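Local coordinates for protein CobC (Shigella flexneri 2a, PDB 6NRU) that removes the phosphate group from alpha-ribazole 5'-phosphate and adenosylcobalamin 5'-phosphate during assembly of the nucleotide loop of vitamin B12, at residues A[6-10]-A[45-50]; A[52-58]-A[77-83]; A[131-135]-A[158-163]. All coordinates share one frame; numbering follows the deposited sequence.

Contact 1. Residues A[6-10]-A[45-50]; sequences LWLIR and LDDVSF. With SO4 (sulfate ion), chain N.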
ATOM      1  N   LEU A   6      13.406  -2.757  -1.173  1.00 42.53           N
ATOM      2  CA  LEU A   6      12.183  -2.217  -0.595  1.00 39.59           C
ATOM      3  C   LEU A   6      11.425  -3.349   0.083  1.00 40.00           C
ATOM      4  O   LEU A   6      11.043  -4.324  -0.572  1.00 41.35           O
ATOM      5  CB  LEU A   6      11.317  -1.557  -1.667  1.00 37.79           C
ATOM      6  CG  LEU A   6      12.072  -0.676  -2.665  1.00 35.90           C
ATOM      7  CD1 LEU A   6      11.129  -0.139  -3.724  1.00 35.41           C
ATOM      8  CD2 LEU A   6      12.779   0.464  -1.943  1.00 37.72           C
ATOM      9  N   TRP A   7      11.230  -3.230   1.391  1.00 40.11           N
ATOM     10  CA  TRP A   7      10.403  -4.169   2.134  1.00 41.40           C
ATOM     11  C   TRP A   7       8.986  -3.615   2.175  1.00 42.31           C
ATOM     12  O   TRP A   7       8.752  -2.543   2.743  1.00 43.96           O
ATOM     13  CB  TRP A   7      10.953  -4.386   3.542  1.00 42.00           C
ATOM     14  CG  TRP A   7      12.386  -4.841   3.564  1.00 44.38           C
ATOM     15  CD1 TRP A   7      13.495  -4.075   3.339  1.00 45.12           C
ATOM     16  CD2 TRP A   7      12.864  -6.169   3.821  1.00 47.45           C
ATOM     17  NE1 TRP A   7      14.629  -4.842   3.442  1.00 47.80           N
ATOM     18  CE2 TRP A   7      14.269  -6.131   3.739  1.00 49.05           C
ATOM     19  CE3 TRP A   7      12.238  -7.385   4.114  1.00 47.83           C
ATOM     20  CZ2 TRP A   7      15.061  -7.265   3.937  1.00 50.56           C
ATOM     21  CZ3 TRP A   7      13.025  -8.507   4.311  1.00 48.80           C
ATOM     22  CH2 TRP A   7      14.420  -8.438   4.221  1.00 50.14           C
ATOM     23  N   LEU A   8       8.051  -4.328   1.557  1.00 41.97           N
ATOM     24  CA  LEU A   8       6.687  -3.846   1.385  1.00 40.16           C
ATOM     25  C   LEU A   8       5.776  -4.484   2.424  1.00 40.84           C
ATOM     26  O   LEU A   8       5.760  -5.710   2.576  1.00 42.40           O
ATOM     27  CB  LEU A   8       6.181  -4.157  -0.025  1.00 38.68           C
ATOM     28  CG  LEU A   8       7.160  -3.824  -1.154  1.00 37.49           C
ATOM     29  CD1 LEU A   8       6.582  -4.185  -2.512  1.00 36.40           C
ATOM     30  CD2 LEU A   8       7.547  -2.351  -1.110  1.00 36.43           C
ATOM     31  N   ILE A   9       5.020  -3.651   3.134  1.00 41.47           N
ATOM     32  CA  ILE A   9       4.034  -4.108   4.107  1.00 42.05           C
ATOM     33  C   ILE A   9       2.742  -3.339   3.869  1.00 41.66           C
ATOM     34  O   ILE A   9       2.735  -2.104   3.909  1.00 41.07           O
ATOM     35  CB  ILE A   9       4.509  -3.913   5.556  1.00 42.84           C
ATOM     36  CG1 ILE A   9       5.603  -4.920   5.906  1.00 45.29           C
ATOM     37  CG2 ILE A   9       3.336  -4.038   6.523  1.00 42.36           C
ATOM     38  CD1 ILE A   9       5.987  -4.909   7.372  1.00 48.50           C
ATOM     39  N   ARG A  10       1.660  -4.065   3.615  1.00 42.96           N
ATOM     40  CA  ARG A  10       0.329  -3.484   3.575  1.00 44.29           C
ATOM     41  C   ARG A  10      -0.249  -3.480   4.983  1.00 48.99           C
ATOM     42  O   ARG A  10      -0.021  -4.412   5.758  1.00 50.12           O
ATOM     43  CB  ARG A  10      -0.571  -4.273   2.622  1.00 41.94           C
ATOM     44  CG  ARG A  10      -2.044  -3.898   2.651  1.00 40.86           C
ATOM     45  CD  ARG A  10      -2.861  -4.953   1.920  1.00 40.53           C
ATOM     46  NE  ARG A  10      -4.300  -4.709   1.965  1.00 39.92           N
ATOM     47  CZ  ARG A  10      -5.205  -5.565   1.505  1.00 40.20           C
ATOM     48  NH1 ARG A  10      -4.818  -6.715   0.970  1.00 39.51           N
ATOM     49  NH2 ARG A  10      -6.497  -5.276   1.577  1.00 41.85           N
ATOM     50  N   LEU A  45      10.203  -9.490  11.232  1.00 69.80           N
ATOM     51  CA  LEU A  45      11.261  -8.669  10.659  1.00 72.22           C
ATOM     52  C   LEU A  45      12.060  -7.951  11.744  1.00 75.63           C
ATOM     53  O   LEU A  45      12.565  -6.845  11.529  1.00 77.38           O
ATOM     54  CB  LEU A  45      10.683  -7.662   9.674  1.00 70.85           C
ATOM     55  CG  LEU A  45       9.717  -8.265   8.653  1.00 70.64           C
ATOM     56  CD1 LEU A  45       8.581  -7.302   8.318  1.00 69.70           C
ATOM     57  CD2 LEU A  45      10.468  -8.689   7.403  1.00 70.23           C
ATOM     58  N   ASP A  46      12.169  -8.563  12.924  1.00 74.50           N
ATOM     59  CA  ASP A  46      12.918  -7.943  14.009  1.00 74.79           C
ATOM     60  C   ASP A  46      14.401  -7.853  13.674  1.00 73.77           C
ATOM     61  O   ASP A  46      15.053  -6.847  13.979  1.00 74.92           O
ATOM     62  CB  ASP A  46      12.700  -8.730  15.301  1.00 78.82           C
ATOM     63  CG  ASP A  46      12.916  -7.886  16.538  1.00 82.98           C
ATOM     64  OD1 ASP A  46      12.830  -6.643  16.439  1.00 83.13           O
ATOM     65  OD2 ASP A  46      13.173  -8.465  17.609  1.00 86.15           O
ATOM     66  N   ASP A  47      14.948  -8.886  13.037  1.00 72.09           N
ATOM     67  CA  ASP A  47      16.369  -8.950  12.728  1.00 72.73           C
ATOM     68  C   ASP A  47      16.712  -8.369  11.362  1.00 68.96           C
ATOM     69  O   ASP A  47      17.849  -8.524  10.906  1.00 70.31           O
ATOM     70  CB  ASP A  47      16.859 -10.396  12.814  1.00 76.12           C
ATOM     71  CG  ASP A  47      16.894 -10.908  14.237  1.00 79.16           C
ATOM     72  OD1 ASP A  47      16.443 -10.174  15.142  1.00 79.27           O
ATOM     73  OD2 ASP A  47      17.380 -12.038  14.453  1.00 81.37           O
ATOM     74  N   VAL A  48      15.764  -7.717  10.703  1.00 64.16           N
ATOM     75  CA  VAL A  48      16.032  -7.016   9.454  1.00 59.95           C
ATOM     76  C   VAL A  48      16.424  -5.584   9.793  1.00 57.81           C
ATOM     77  O   VAL A  48      15.625  -4.826  10.354  1.00 54.53           O
ATOM     78  CB  VAL A  48      14.816  -7.051   8.519  1.00 55.82           C
ATOM     79  CG1 VAL A  48      15.098  -6.242   7.265  1.00 54.91           C
ATOM     80  CG2 VAL A  48      14.462  -8.489   8.165  1.00 53.71           C
ATOM     81  N   SER A  49      17.658  -5.214   9.456  1.00 59.51           N
ATOM     82  CA  SER A  49      18.213  -3.916   9.832  1.00 61.15           C
ATOM     83  C   SER A  49      17.777  -2.872   8.812  1.00 58.84           C
ATOM     84  O   SER A  49      18.466  -2.599   7.827  1.00 59.36           O
ATOM     85  CB  SER A  49      19.731  -3.992   9.932  1.00 65.95           C
ATOM     86  OG  SER A  49      20.264  -4.803   8.899  1.00 67.62           O
ATOM     87  N   PHE A  50      16.614  -2.277   9.056  1.00 56.03           N
ATOM     88  CA  PHE A  50      16.163  -1.168   8.233  1.00 54.88           C
ATOM     89  C   PHE A  50      16.971   0.088   8.542  1.00 54.75           C
ATOM     90  O   PHE A  50      17.496   0.265   9.646  1.00 55.32           O
ATOM     91  CB  PHE A  50      14.678  -0.888   8.464  1.00 53.21           C
ATOM     92  CG  PHE A  50      13.788  -2.080   8.250  1.00 52.37           C
ATOM     93  CD1 PHE A  50      13.399  -2.451   6.975  1.00 50.22           C
ATOM     94  CD2 PHE A  50      13.330  -2.821   9.328  1.00 53.35           C
ATOM     95  CE1 PHE A  50      12.577  -3.542   6.779  1.00 50.09           C
ATOM     96  CE2 PHE A  50      12.507  -3.913   9.138  1.00 52.70           C
ATOM     97  CZ  PHE A  50      12.129  -4.274   7.862  1.00 50.96           C
TER
HETATM   98  S   SO4 N 302      -8.067  -1.852   1.422  1.00116.97           S
HETATM   99  O1  SO4 N 302      -8.100  -1.191   0.121  1.00116.75           O
HETATM  100  O2  SO4 N 302      -9.426  -2.204   1.822  1.00116.81           O
HETATM  101  O3  SO4 N 302      -7.256  -3.062   1.334  1.00117.00           O
HETATM  102  O4  SO4 N 302      -7.483  -0.954   2.415  1.00117.17           O
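W7, its indole NE1 hydrogen-bonded to OD1 of N146, turns one ring face to V48 and F50 of the loop 45-50. The two cover different parts of that face. V48 CG1 sits over the six-membered ring, 3.7 Å from the centroid and 21° off the normal, a CH-pi contact; its chi1 of 177° swings CG1 away from the backbone N and onto the indole. F50 presents its edge to the five-membered ring in a T-shaped stack, with planes at 81° and centroids 5.0 Å apart, and its CE1 comes within 3.5 Å of W7 CG. V48 CG1 also lies over a face of the F50 ring, which brings V48 and F50 together beside the indole. L45 runs alongside the benzo end of W7, pointing the opposite way, and its CD2 is 4.0 Å from W7 CE3. The other branch of L45 goes to the next residue on this side of the strand: CD1 meets I9 CD1 tip to tip at 3.7 Å.

R10, on the same strand, faces a bound sulfate and probably lines the phosphate pocket, with NH1 bonded to the carbonyl of V176. Its NH2 approaches the sulfate, which N17 and R60 also hold, although the refined separation is doubtfully short; the ion probably marks where substrate phosphate binds, as in other histidine phosphatases. No hydrogen bond joins 6-10 to 45-50, so the loop after helix 32-44 adheres to the central strand through buried apolar and aromatic surfaces alone.

Contact 2. Residues A[52-58]-A[77-83]; sequences LVLCSEL and HIIPELN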
ATOM      1  N   LEU A  52      15.518   3.066   6.845  1.00 51.69           N
ATOM      2  CA  LEU A  52      14.561   4.071   6.413  1.00 50.29           C
ATOM      3  C   LEU A  52      13.167   3.460   6.432  1.00 48.66           C
ATOM      4  O   LEU A  52      12.998   2.285   6.101  1.00 49.91           O
ATOM      5  CB  LEU A  52      14.895   4.592   5.009  1.00 38.61           C
ATOM      6  CG  LEU A  52      14.069   5.784   4.523  1.00 37.60           C
ATOM      7  CD1 LEU A  52      14.259   6.988   5.443  1.00 38.35           C
ATOM      8  CD2 LEU A  52      14.433   6.133   3.094  1.00 37.90           C
ATOM      9  N   VAL A  53      12.179   4.258   6.828  1.00 45.82           N
ATOM     10  CA  VAL A  53      10.780   3.848   6.802  1.00 41.62           C
ATOM     11  C   VAL A  53       9.990   4.922   6.067  1.00 41.48           C
ATOM     12  O   VAL A  53      10.027   6.096   6.450  1.00 43.01           O
ATOM     13  CB  VAL A  53      10.204   3.630   8.212  1.00 38.09           C
ATOM     14  CG1 VAL A  53       8.726   3.285   8.122  1.00 34.97           C
ATOM     15  CG2 VAL A  53      10.968   2.531   8.939  1.00 38.48           C
ATOM     16  N   LEU A  54       9.290   4.524   5.011  1.00 40.55           N
ATOM     17  CA  LEU A  54       8.397   5.404   4.271  1.00 40.59           C
ATOM     18  C   LEU A  54       6.973   4.905   4.458  1.00 42.90           C
ATOM     19  O   LEU A  54       6.693   3.721   4.242  1.00 44.92           O
ATOM     20  CB  LEU A  54       8.762   5.442   2.787  1.00 39.18           C
ATOM     21  CG  LEU A  54      10.246   5.621   2.459  1.00 39.33           C
ATOM     22  CD1 LEU A  54      10.475   5.554   0.958  1.00 38.98           C
ATOM     23  CD2 LEU A  54      10.768   6.932   3.022  1.00 40.40           C
ATOM     24  N   CYS A  55       6.080   5.801   4.859  1.00 42.27           N
ATOM     25  CA  CYS A  55       4.736   5.424   5.264  1.00 41.07           C
ATOM     26  C   CYS A  55       3.720   6.367   4.636  1.00 42.01           C
ATOM     27  O   CYS A  55       4.013   7.536   4.371  1.00 43.61           O
ATOM     28  CB  CYS A  55       4.608   5.444   6.794  1.00 39.93           C
ATOM     29  SG  CYS A  55       3.037   4.871   7.442  1.00 39.72           S
ATOM     30  N   SER A  56       2.524   5.846   4.390  1.00 41.33           N
ATOM     31  CA  SER A  56       1.451   6.691   3.898  1.00 41.72           C
ATOM     32  C   SER A  56       0.921   7.575   5.024  1.00 42.30           C
ATOM     33  O   SER A  56       1.150   7.321   6.210  1.00 41.94           O
ATOM     34  CB  SER A  56       0.324   5.844   3.307  1.00 41.00           C
ATOM     35  OG  SER A  56      -0.728   5.669   4.236  1.00 40.96           O
ATOM     36  N   GLU A  57       0.206   8.634   4.634  1.00 44.05           N
ATOM     37  CA  GLU A  57      -0.342   9.561   5.621  1.00 45.38           C
ATOM     38  C   GLU A  57      -1.454   8.925   6.444  1.00 46.47           C
ATOM     39  O   GLU A  57      -1.629   9.274   7.618  1.00 48.05           O
ATOM     40  CB  GLU A  57      -0.878  10.818   4.935  1.00 45.74           C
ATOM     41  CG  GLU A  57       0.135  11.595   4.127  1.00 47.58           C
ATOM     42  CD  GLU A  57      -0.452  12.867   3.551  1.00 50.65           C
ATOM     43  OE1 GLU A  57      -1.673  12.896   3.285  1.00 51.51           O
ATOM     44  OE2 GLU A  57       0.304  13.843   3.372  1.00 52.62           O
ATOM     45  N   LEU A  58      -2.215   8.007   5.848  1.00 44.70           N
ATOM     46  CA  LEU A  58      -3.406   7.480   6.500  1.00 44.40           C
ATOM     47  C   LEU A  58      -3.034   6.711   7.761  1.00 47.15           C
ATOM     48  O   LEU A  58      -2.079   5.930   7.777  1.00 46.70           O
ATOM     49  CB  LEU A  58      -4.183   6.590   5.532  1.00 41.34           C
ATOM     50  CG  LEU A  58      -4.497   7.246   4.185  1.00 38.21           C
ATOM     51  CD1 LEU A  58      -5.391   6.351   3.358  1.00 37.78           C
ATOM     52  CD2 LEU A  58      -5.146   8.605   4.386  1.00 37.59           C
ATOM     53  N   HIS A  77       9.460   8.615   7.289  1.00 46.46           N
ATOM     54  CA  HIS A  77       8.996   9.639   6.366  1.00 45.41           C
ATOM     55  C   HIS A  77       7.539   9.370   6.020  1.00 45.03           C
ATOM     56  O   HIS A  77       7.171   8.237   5.697  1.00 45.21           O
ATOM     57  CB  HIS A  77       9.832   9.660   5.087  1.00 47.41           C
ATOM     58  CG  HIS A  77      11.275   9.998   5.299  1.00 52.36           C
ATOM     59  ND1 HIS A  77      12.036  10.630   4.339  1.00 54.24           N
ATOM     60  CD2 HIS A  77      12.101   9.781   6.351  1.00 54.80           C
ATOM     61  CE1 HIS A  77      13.266  10.794   4.793  1.00 56.18           C
ATOM     62  NE2 HIS A  77      13.332  10.288   6.011  1.00 56.25           N
ATOM     63  N   ILE A  78       6.714  10.407   6.083  1.00 47.92           N
ATOM     64  CA  ILE A  78       5.312  10.318   5.697  1.00 46.96           C
ATOM     65  C   ILE A  78       5.204  10.816   4.263  1.00 45.61           C
ATOM     66  O   ILE A  78       5.331  12.016   4.000  1.00 46.73           O
ATOM     67  CB  ILE A  78       4.411  11.121   6.643  1.00 49.31           C
ATOM     68  CG1 ILE A  78       4.621  10.666   8.085  1.00 51.22           C
ATOM     69  CG2 ILE A  78       2.961  10.944   6.260  1.00 48.49           C
ATOM     70  CD1 ILE A  78       4.224   9.227   8.325  1.00 50.05           C
ATOM     71  N   ILE A  79       4.975   9.896   3.332  1.00 43.41           N
ATOM     72  CA  ILE A  79       4.939  10.207   1.905  1.00 43.59           C
ATOM     73  C   ILE A  79       3.477  10.241   1.470  1.00 45.09           C
ATOM     74  O   ILE A  79       2.802   9.198   1.520  1.00 44.05           O
ATOM     75  CB  ILE A  79       5.742   9.185   1.089  1.00 41.67           C
ATOM     76  CG1 ILE A  79       7.157   9.056   1.653  1.00 39.96           C
ATOM     77  CG2 ILE A  79       5.790   9.581  -0.377  1.00 43.37           C
ATOM     78  CD1 ILE A  79       7.930  10.356   1.654  1.00 40.71           C
ATOM     79  N   PRO A  80       2.945  11.393   1.047  1.00 46.75           N
ATOM     80  CA  PRO A  80       1.550  11.431   0.582  1.00 48.06           C
ATOM     81  C   PRO A  80       1.325  10.659  -0.704  1.00 49.08           C
ATOM     82  O   PRO A  80       0.180  10.284  -0.988  1.00 50.01           O
ATOM     83  CB  PRO A  80       1.279  12.931   0.378  1.00 49.26           C
ATOM     84  CG  PRO A  80       2.431  13.644   1.032  1.00 48.42           C
ATOM     85  CD  PRO A  80       3.591  12.712   0.957  1.00 47.05           C
ATOM     86  N   GLU A  81       2.375  10.420  -1.493  1.00 48.05           N
ATOM     87  CA  GLU A  81       2.246   9.601  -2.691  1.00 48.78           C
ATOM     88  C   GLU A  81       1.884   8.163  -2.357  1.00 46.87           C
ATOM     89  O   GLU A  81       1.279   7.481  -3.192  1.00 48.64           O
ATOM     90  CB  GLU A  81       3.545   9.638  -3.500  1.00 51.77           C
ATOM     91  CG  GLU A  81       3.732  10.895  -4.345  1.00 57.20           C
ATOM     92  CD  GLU A  81       4.111  12.113  -3.521  1.00 60.56           C
ATOM     93  OE1 GLU A  81       4.449  11.947  -2.329  1.00 60.07           O
ATOM     94  OE2 GLU A  81       4.064  13.240  -4.064  1.00 63.76           O
ATOM     95  N   LEU A  82       2.228   7.694  -1.158  1.00 44.84           N
ATOM     96  CA  LEU A  82       1.907   6.343  -0.713  1.00 43.19           C
ATOM     97  C   LEU A  82       0.475   6.203  -0.220  1.00 43.72           C
ATOM     98  O   LEU A  82       0.087   5.105   0.196  1.00 42.89           O
ATOM     99  CB  LEU A  82       2.874   5.912   0.396  1.00 41.88           C
ATOM    100  CG  LEU A  82       4.329   5.680  -0.019  1.00 41.16           C
ATOM    101  CD1 LEU A  82       5.219   5.436   1.189  1.00 33.56           C
ATOM    102  CD2 LEU A  82       4.429   4.523  -0.999  1.00 41.74           C
ATOM    103  N   ASN A  83      -0.315   7.273  -0.260  1.00 52.48           N
ATOM    104  CA  ASN A  83      -1.678   7.229   0.243  1.00 53.49           C
ATOM    105  C   ASN A  83      -2.565   6.346  -0.623  1.00 54.42           C
ATOM    106  O   ASN A  83      -2.333   6.173  -1.821  1.00 55.34           O
ATOM    107  CB  ASN A  83      -2.281   8.631   0.293  1.00 54.03           C
ATOM    108  CG  ASN A  83      -1.692   9.475   1.387  1.00 55.81           C
ATOM    109  OD1 ASN A  83      -0.977   8.973   2.253  1.00 56.98           O
ATOM    110  ND2 ASN A  83      -1.990  10.768   1.364  1.00 56.49           N
TER
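A parallel ladder pairs L54 with H77 and C55 with I78. H77 N bonds to V53 O at 2.7 Å, C55 N to H77 O, and I79 N to C55 O. Beyond the strands the chain turns through a 3-10 segment, 80-82, and the side chain of N83 holds E57 by two hydrogen bonds. Its OD1 receives E57 N in the carbonyl plane at 2.7 Å, while its ND2 donates to E57 OE1 at 2.9 Å, from above the carboxylate plane. S56 OG is hydrogen-bonded to H152 NE2. The buried part is close-packed, with L82 CD1 3.9 Å from L54 CB; on the other face, toward helix 59-69, C55 CB meets I78 CD1. The rim, formed by H77, E57 and P80, is more open to solvent. There L52 CD1 covers one face of the H77 imidazole, 3.8 Å from the centroid. E57 CG lies anti to the carbonyl carbon (chi1 -59°) and the chain extends beyond it, carrying the carboxylate to N83 ND2 and the P80 ring. Strand 52-55 is thus flanked by 76-78, at the sheet margin, and by 146-151, with helix 59-69 making the beta-alpha-beta crossover on one face and helix 124-136 packing on the other.

Contact 3. Residues A[131-135]-A[158-163]; sequences VERFI and LLIARL. With EDO (1,2-ethanediol), chain Q.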
ATOM      1  N   VAL A 131       2.033   7.373  -7.881  1.00 37.68           N
ATOM      2  CA  VAL A 131       2.974   6.284  -7.646  1.00 35.45           C
ATOM      3  C   VAL A 131       4.172   6.401  -8.580  1.00 36.02           C
ATOM      4  O   VAL A 131       5.310   6.100  -8.199  1.00 36.12           O
ATOM      5  CB  VAL A 131       2.255   4.931  -7.797  1.00 33.21           C
ATOM      6  CG1 VAL A 131       3.248   3.779  -7.774  1.00 29.71           C
ATOM      7  CG2 VAL A 131       1.209   4.771  -6.701  1.00 31.70           C
ATOM      8  N   GLU A 132       3.941   6.853  -9.813  1.00 38.08           N
ATOM      9  CA  GLU A 132       5.048   7.077 -10.735  1.00 41.71           C
ATOM     10  C   GLU A 132       6.006   8.136 -10.201  1.00 42.58           C
ATOM     11  O   GLU A 132       7.227   8.001 -10.333  1.00 43.03           O
ATOM     12  CB  GLU A 132       4.508   7.474 -12.107  1.00 48.44           C
ATOM     13  CG  GLU A 132       4.173   6.291 -12.993  1.00 51.56           C
ATOM     14  CD  GLU A 132       5.404   5.714 -13.669  1.00 55.21           C
ATOM     15  OE1 GLU A 132       5.791   6.229 -14.742  1.00 59.26           O
ATOM     16  OE2 GLU A 132       5.989   4.753 -13.125  1.00 53.18           O
ATOM     17  N   ARG A 133       5.471   9.198  -9.591  1.00 44.83           N
ATOM     18  CA  ARG A 133       6.336  10.217  -9.004  1.00 48.10           C
ATOM     19  C   ARG A 133       7.131   9.653  -7.837  1.00 45.36           C
ATOM     20  O   ARG A 133       8.303   9.999  -7.651  1.00 46.49           O
ATOM     21  CB  ARG A 133       5.508  11.421  -8.555  1.00 52.43           C
ATOM     22  CG  ARG A 133       4.774  12.121  -9.684  1.00 58.71           C
ATOM     23  CD  ARG A 133       4.770  13.630  -9.506  1.00 64.59           C
ATOM     24  NE  ARG A 133       4.311  14.310 -10.713  1.00 69.11           N
ATOM     25  CZ  ARG A 133       5.117  14.905 -11.586  1.00 72.76           C
ATOM     26  NH1 ARG A 133       6.428  14.905 -11.387  1.00 72.25           N
ATOM     27  NH2 ARG A 133       4.613  15.498 -12.659  1.00 77.28           N
ATOM     28  N   PHE A 134       6.509   8.784  -7.038  1.00 43.14           N
ATOM     29  CA  PHE A 134       7.236   8.140  -5.953  1.00 42.02           C
ATOM     30  C   PHE A 134       8.367   7.279  -6.491  1.00 41.75           C
ATOM     31  O   PHE A 134       9.470   7.266  -5.931  1.00 44.57           O
ATOM     32  CB  PHE A 134       6.283   7.303  -5.104  1.00 40.56           C
ATOM     33  CG  PHE A 134       6.972   6.507  -4.039  1.00 42.23           C
ATOM     34  CD1 PHE A 134       7.389   7.115  -2.866  1.00 45.28           C
ATOM     35  CD2 PHE A 134       7.212   5.155  -4.211  1.00 41.05           C
ATOM     36  CE1 PHE A 134       8.029   6.389  -1.881  1.00 44.91           C
ATOM     37  CE2 PHE A 134       7.852   4.421  -3.231  1.00 40.74           C
ATOM     38  CZ  PHE A 134       8.260   5.039  -2.064  1.00 42.91           C
ATOM     39  N   ILE A 135       8.113   6.555  -7.584  1.00 39.10           N
ATOM     40  CA  ILE A 135       9.156   5.742  -8.201  1.00 37.56           C
ATOM     41  C   ILE A 135      10.309   6.622  -8.668  1.00 39.02           C
ATOM     42  O   ILE A 135      11.483   6.300  -8.449  1.00 39.68           O
ATOM     43  CB  ILE A 135       8.569   4.912  -9.358  1.00 38.13           C
ATOM     44  CG1 ILE A 135       7.651   3.815  -8.818  1.00 36.38           C
ATOM     45  CG2 ILE A 135       9.674   4.297 -10.201  1.00 38.06           C
ATOM     46  CD1 ILE A 135       7.028   2.972  -9.898  1.00 28.54           C
ATOM     47  N   LEU A 158       0.616  -1.792  -7.487  1.00 31.34           N
ATOM     48  CA  LEU A 158       1.011  -1.001  -8.646  1.00 32.58           C
ATOM     49  C   LEU A 158       2.491  -0.649  -8.603  1.00 34.43           C
ATOM     50  O   LEU A 158       3.130  -0.524  -9.655  1.00 34.69           O
ATOM     51  CB  LEU A 158       0.165   0.267  -8.729  1.00 32.81           C
ATOM     52  CG  LEU A 158       0.484   1.204  -9.891  1.00 33.08           C
ATOM     53  CD1 LEU A 158       0.357   0.461 -11.205  1.00 33.31           C
ATOM     54  CD2 LEU A 158      -0.429   2.415  -9.862  1.00 34.23           C
ATOM     55  N   LEU A 159       3.052  -0.485  -7.404  1.00 37.14           N
ATOM     56  CA  LEU A 159       4.486  -0.248  -7.293  1.00 38.92           C
ATOM     57  C   LEU A 159       5.269  -1.423  -7.856  1.00 39.97           C
ATOM     58  O   LEU A 159       6.207  -1.242  -8.640  1.00 42.17           O
ATOM     59  CB  LEU A 159       4.868   0.008  -5.834  1.00 38.36           C
ATOM     60  CG  LEU A 159       6.343   0.319  -5.580  1.00 38.00           C
ATOM     61  CD1 LEU A 159       6.669   1.734  -6.011  1.00 38.97           C
ATOM     62  CD2 LEU A 159       6.694   0.112  -4.119  1.00 38.47           C
ATOM     63  N   ILE A 160       4.886  -2.643  -7.473  1.00 35.59           N
ATOM     64  CA  ILE A 160       5.542  -3.832  -8.008  1.00 34.68           C
ATOM     65  C   ILE A 160       5.444  -3.849  -9.527  1.00 34.19           C
ATOM     66  O   ILE A 160       6.447  -4.022 -10.228  1.00 34.77           O
ATOM     67  CB  ILE A 160       4.935  -5.107  -7.396  1.00 34.53           C
ATOM     68  CG1 ILE A 160       5.157  -5.140  -5.885  1.00 34.58           C
ATOM     69  CG2 ILE A 160       5.536  -6.344  -8.045  1.00 33.55           C
ATOM     70  CD1 ILE A 160       4.452  -6.288  -5.195  1.00 33.08           C
ATOM     71  N   ALA A 161       4.233  -3.646 -10.057  1.00 33.56           N
ATOM     72  CA  ALA A 161       4.015  -3.768 -11.496  1.00 30.10           C
ATOM     73  C   ALA A 161       4.837  -2.753 -12.279  1.00 36.25           C
ATOM     74  O   ALA A 161       5.448  -3.094 -13.297  1.00 39.91           O
ATOM     75  CB  ALA A 161       2.529  -3.617 -11.820  1.00 30.24           C
ATOM     76  N   ARG A 162       4.871  -1.500 -11.823  1.00 34.94           N
ATOM     77  CA  ARG A 162       5.599  -0.482 -12.574  1.00 36.43           C
ATOM     78  C   ARG A 162       7.109  -0.658 -12.451  1.00 39.33           C
ATOM     79  O   ARG A 162       7.845  -0.359 -13.401  1.00 40.59           O
ATOM     80  CB  ARG A 162       5.186   0.914 -12.112  1.00 34.22           C
ATOM     81  CG  ARG A 162       3.743   1.266 -12.418  1.00 34.43           C
ATOM     82  CD  ARG A 162       3.441   1.127 -13.899  1.00 37.31           C
ATOM     83  NE  ARG A 162       4.098   2.153 -14.704  1.00 41.57           N
ATOM     84  CZ  ARG A 162       5.012   1.906 -15.638  1.00 43.82           C
ATOM     85  NH1 ARG A 162       5.390   0.659 -15.889  1.00 43.32           N
ATOM     86  NH2 ARG A 162       5.553   2.908 -16.320  1.00 45.76           N
ATOM     87  N   LEU A 163       7.588  -1.144 -11.302  1.00 38.78           N
ATOM     88  CA  LEU A 163       9.025  -1.299 -11.105  1.00 40.12           C
ATOM     89  C   LEU A 163       9.610  -2.340 -12.051  1.00 42.05           C
ATOM     90  O   LEU A 163      10.721  -2.163 -12.562  1.00 43.21           O
ATOM     91  CB  LEU A 163       9.324  -1.672  -9.655  1.00 39.15           C
ATOM     92  CG  LEU A 163       9.336  -0.523  -8.645  1.00 40.17           C
ATOM     93  CD1 LEU A 163       9.519  -1.055  -7.231  1.00 32.70           C
ATOM     94  CD2 LEU A 163      10.418   0.488  -8.988  1.00 41.77           C
TER
HETATM   95  C1  EDO Q 305       8.570   1.569 -18.449  1.00 41.14           C
HETATM   96  O1  EDO Q 305       8.229   1.218 -17.102  1.00 40.91           O
HETATM   97  C2  EDO Q 305       7.667   2.696 -18.941  1.00 41.37           C
HETATM   98  O2  EDO Q 305       6.347   2.188 -19.183  1.00 40.85           O
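L159 lays its CD1 methyl against both I135 and F134, 3.6 Å from I135 CG1 and 3.9 Å from F134 CD2. This is helix-on-helix packing in the alpha/beta fold of the histidine phosphatases, where helices 124-136 and 153-163 lie against the central sheet. The two short segments cross at -59°, their axes 10.3 Å apart at closest approach. F134 offers its ring edge to the methyl, which lies in the ring plane; a chi1 near 180° (-178°) directs L159 CG away from its backbone N. I135 and L159 run alongside one another, pointing opposite ways, and the branches of I135 spread the contact further. CD1 runs across R162 to within 3.5 Å of its CB, and CG2 faces L163 CD2. At the other end of the interface V131 CB rests 4.2 Å from L158 CD2.

The more exposed border is polar. E132 bends back at chi2 (-81°) and places OE2 3.6 Å from R162 NE, but the oxygen stands well out of the guanidinium plane, so the salt bridge is one of charge without a directed N-H. On the sheet side, L159 and L163 rest on L8 and L6 of strand 5-10. The far end of R162 is held elsewhere: NH1 donates to the carbonyl O of M166 and also to O1 of a 1,2-ethanediol, 3.1 Å away.

How the contacts relate
The contacts follow one another along the chain, each closing before the next opens, and all belong to one histidine phosphatase domain. Contacts 1 and 2 have centres 15 Å apart and share the mixed sheet, but meet only by adjoining in sequence. Contact 3 lies 19 Å from contact 1 and 14 Å from contact 2, and touches both: helix 153-163 covers the side of strand 5-10 that faces away from loop 45-50, and F134 of helix 124-136 packs on both segments of contact 2. The helix layer thus packs on strand 5-10, which runs into H11, and on the segment that leads to E84, both probably catalytic.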